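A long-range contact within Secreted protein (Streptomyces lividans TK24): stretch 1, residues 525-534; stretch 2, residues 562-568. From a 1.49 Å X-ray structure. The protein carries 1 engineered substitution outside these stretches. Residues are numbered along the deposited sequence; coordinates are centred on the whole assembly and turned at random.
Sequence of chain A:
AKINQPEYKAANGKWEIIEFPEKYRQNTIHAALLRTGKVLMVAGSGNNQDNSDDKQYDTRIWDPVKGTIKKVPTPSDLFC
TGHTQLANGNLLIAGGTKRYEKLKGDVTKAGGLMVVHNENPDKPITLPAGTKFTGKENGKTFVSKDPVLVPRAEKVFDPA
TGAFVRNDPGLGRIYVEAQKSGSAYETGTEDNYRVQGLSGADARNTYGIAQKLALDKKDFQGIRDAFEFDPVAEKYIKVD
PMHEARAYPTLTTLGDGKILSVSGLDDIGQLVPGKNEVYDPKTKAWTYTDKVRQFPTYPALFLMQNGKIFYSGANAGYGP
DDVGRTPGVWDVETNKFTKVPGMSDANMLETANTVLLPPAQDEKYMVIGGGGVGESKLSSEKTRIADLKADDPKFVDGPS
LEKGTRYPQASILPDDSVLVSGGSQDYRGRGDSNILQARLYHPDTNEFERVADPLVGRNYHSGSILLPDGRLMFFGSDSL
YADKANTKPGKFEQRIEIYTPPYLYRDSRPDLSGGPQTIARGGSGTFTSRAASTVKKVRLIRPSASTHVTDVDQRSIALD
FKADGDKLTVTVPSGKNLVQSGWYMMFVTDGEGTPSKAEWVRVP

Stretch 1 (525-534) GTFTSRAAST
Stretch 2 (562-568) KADGDKL

The two stretches meet as antiparallel strands, 525-528 against 567-568, and the contact buries 503 Å² summed over both sides. Phe527 and Leu568 form the hydrogen-bonded pair, with Phe527 CA 5.1 Å from Leu568 CA; Thr528 and Lys567 form the next, non-hydrogen-bonded pair, with Thr528 CA 4.8 Å from Lys567 CA. All strand residues have extended torsions, from Phe527 at phi/psi -125/162 to Leu568 at -118/117.

Main-chain groups supply every direct hydrogen bond across the contact. Phe527 N donates to Leu568 O (2.8 Å, 163° at the hydrogen), and Leu568 N returns the bond to Phe527 O (2.9 Å, 175°). One step beyond the Thr528-Lys567 pair, Ser529 N donates to Asp566 O (2.8 Å, 152°). The acceptors also receive CA-H contacts: Thr526 CA lies 3.3 Å from Leu568 O, Lys567 CA 3.4 Å from Phe527 O, and Thr528 CA 3.3 Å from Asp566 O. Ser529 O lies 3.2 Å from Asp566 O, but both are acceptors; its bond comes instead from Ala532 N at 2.9 Å, closing the type I turn 529-532.

Stretch 2 reverses through a type II' turn from Asp564 to Lys567, with Asp564 N to Lys567 O at 2.8 Å and Lys567 N to Asp564 O at 3.0 Å. Gly565 takes phi/psi 65/-128, where positive phi favours glycine; Asp566 follows at -96/16. Gly565 O, directed toward stretch 1, is satisfied by water 1, which donates to it at 2.9 Å and to Arg530 O at 3.0 Å while accepting from Ser533 N at 2.9 Å, thus bridging the two turns.

Ala532 (-54/-41), in a 3-10 segment, points its CB toward stretch 2. That methyl sits 4.0 Å from Ala563 CB, 4.4 Å from Leu568 CB and 3.5 Å from Gly565 O, so a small apolar residue fits this buried site. Leu568 (chi1 t, chi2 p) has 96 Å² covered by stretch 1, the largest share of any residue. Phe527 (m, chi2 79°) shares its sheet face, but its ring leads away; Leu568 O lies at the ring edge.

Thr528 (m) and Lys567 (m, m, t, m) occupy the other face, with Thr528 OG1 4.3 Å from Lys567 CD. Lys567 curls back so that NZ donates to Asp566 OD1 at 3.2 Å, a salt bridge within stretch 2. Asp566 is p, and its OD2 lies 4.0 Å from Thr528 CG2. Ser529 OG (t) is hydrogen-bonded elsewhere in the structure, while Thr534 OG1 (p) donates to Ala531 O at 2.7 Å.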

# COMPACT_ATOMS: atom_id res chain seq x y z
N GLY A 525 -11.45 -22.82 21.10
CA GLY A 525 -11.09 -24.03 20.35
C GLY A 525 -9.89 -24.67 20.99
O GLY A 525 -9.11 -24.02 21.68
N THR A 526 -9.81 -26.00 20.84
CA THR A 526 -8.77 -26.79 21.47
C THR A 526 -7.91 -27.41 20.37
O THR A 526 -8.39 -27.90 19.36
CB THR A 526 -9.39 -27.85 22.40
OG1 THR A 526 -10.14 -27.19 23.42
CG2 THR A 526 -8.33 -28.70 23.09
N PHE A 527 -6.61 -27.34 20.61
CA PHE A 527 -5.57 -27.79 19.72
C PHE A 527 -4.70 -28.78 20.49
O PHE A 527 -4.71 -28.80 21.71
CB PHE A 527 -4.72 -26.60 19.26
CG PHE A 527 -5.47 -25.63 18.41
CD1 PHE A 527 -6.33 -24.70 18.98
CD2 PHE A 527 -5.35 -25.68 17.01
CE1 PHE A 527 -7.03 -23.80 18.18
CE2 PHE A 527 -6.06 -24.79 16.21
CZ PHE A 527 -6.89 -23.86 16.81
N THR A 528 -3.93 -29.56 19.75
CA THR A 528 -2.94 -30.45 20.35
C THR A 528 -1.55 -29.87 20.24
O THR A 528 -1.10 -29.50 19.14
CB THR A 528 -2.99 -31.82 19.68
OG1 THR A 528 -4.31 -32.35 19.84
CG2 THR A 528 -1.98 -32.81 20.29
N SER A 529 -0.87 -29.81 21.37
CA SER A 529 0.55 -29.51 21.37
C SER A 529 1.20 -30.33 22.47
O SER A 529 0.87 -30.13 23.63
CB SER A 529 0.81 -28.04 21.65
OG SER A 529 2.20 -27.79 21.71
N ARG A 530 2.10 -31.22 22.10
CA ARG A 530 2.94 -31.90 23.11
C ARG A 530 3.70 -30.88 23.98
O ARG A 530 3.91 -31.11 25.18
CB ARG A 530 3.89 -32.88 22.44
CG ARG A 530 3.17 -34.07 21.82
CD ARG A 530 4.15 -35.02 21.15
NE ARG A 530 4.81 -34.41 19.99
CZ ARG A 530 4.32 -34.34 18.75
NH1 ARG A 530 3.13 -34.84 18.44
NH2 ARG A 530 5.04 -33.74 17.80
N ALA A 531 4.04 -29.73 23.39
CA ALA A 531 4.68 -28.63 24.11
C ALA A 531 3.70 -27.62 24.70
O ALA A 531 4.08 -26.48 24.99
CB ALA A 531 5.62 -27.93 23.14
N ALA A 532 2.45 -28.01 24.93
CA ALA A 532 1.45 -27.06 25.42
C ALA A 532 1.86 -26.32 26.69
O ALA A 532 1.64 -25.13 26.81
CB ALA A 532 0.09 -27.72 25.60
N SER A 533 2.49 -27.03 27.63
CA SER A 533 2.88 -26.38 28.89
C SER A 533 4.02 -25.36 28.77
O SER A 533 4.25 -24.59 29.70
CB SER A 533 3.22 -27.43 29.96
OG SER A 533 4.39 -28.11 29.59
N THR A 534 4.70 -25.32 27.62
CA THR A 534 5.72 -24.34 27.35
C THR A 534 5.18 -23.06 26.70
O THR A 534 5.93 -22.11 26.54
CB THR A 534 6.82 -24.91 26.43
OG1 THR A 534 6.34 -25.06 25.09
CG2 THR A 534 7.32 -26.28 26.98
N LYS A 562 -5.30 -21.72 27.76
CA LYS A 562 -5.02 -22.62 28.90
C LYS A 562 -4.41 -23.91 28.35
O LYS A 562 -4.86 -24.47 27.38
CB LYS A 562 -6.29 -22.90 29.69
CG LYS A 562 -6.66 -21.81 30.69
N ALA A 563 -3.39 -24.43 29.03
CA ALA A 563 -2.77 -25.69 28.64
C ALA A 563 -3.16 -26.73 29.69
O ALA A 563 -3.19 -26.41 30.88
CB ALA A 563 -1.27 -25.54 28.61
N ASP A 564 -3.45 -27.92 29.23
CA ASP A 564 -3.69 -29.07 30.12
C ASP A 564 -3.16 -30.32 29.41
O ASP A 564 -3.74 -30.79 28.44
CB ASP A 564 -5.17 -29.16 30.39
CG ASP A 564 -5.52 -30.24 31.38
OD1 ASP A 564 -4.62 -30.74 32.09
OD2 ASP A 564 -6.72 -30.57 31.45
N GLY A 565 -2.03 -30.84 29.87
CA GLY A 565 -1.43 -31.98 29.19
C GLY A 565 -1.01 -31.55 27.81
O GLY A 565 -0.32 -30.55 27.66
N ASP A 566 -1.43 -32.30 26.79
CA ASP A 566 -1.06 -31.97 25.42
C ASP A 566 -2.15 -31.15 24.71
O ASP A 566 -2.16 -31.10 23.48
CB ASP A 566 -0.69 -33.25 24.63
CG ASP A 566 -1.88 -34.18 24.38
OD1 ASP A 566 -2.95 -34.02 25.01
OD2 ASP A 566 -1.74 -35.11 23.52
N LYS A 567 -3.08 -30.58 25.49
CA LYS A 567 -4.22 -29.83 24.95
C LYS A 567 -4.07 -28.35 25.28
O LYS A 567 -3.77 -27.97 26.41
CB LYS A 567 -5.54 -30.34 25.51
CG LYS A 567 -5.86 -31.79 25.18
CD LYS A 567 -6.14 -32.06 23.71
CE LYS A 567 -6.82 -33.42 23.54
NZ LYS A 567 -6.03 -34.53 24.15
N LEU A 568 -4.22 -27.53 24.24
CA LEU A 568 -4.16 -26.09 24.35
C LEU A 568 -5.51 -25.54 23.94
O LEU A 568 -5.92 -25.72 22.80
CB LEU A 568 -3.07 -25.58 23.43
CG LEU A 568 -2.81 -24.10 23.61
CD1 LEU A 568 -2.01 -23.81 24.88
CD2 LEU A 568 -2.07 -23.55 22.42
O HOH W 1 2.48 -29.90 27.57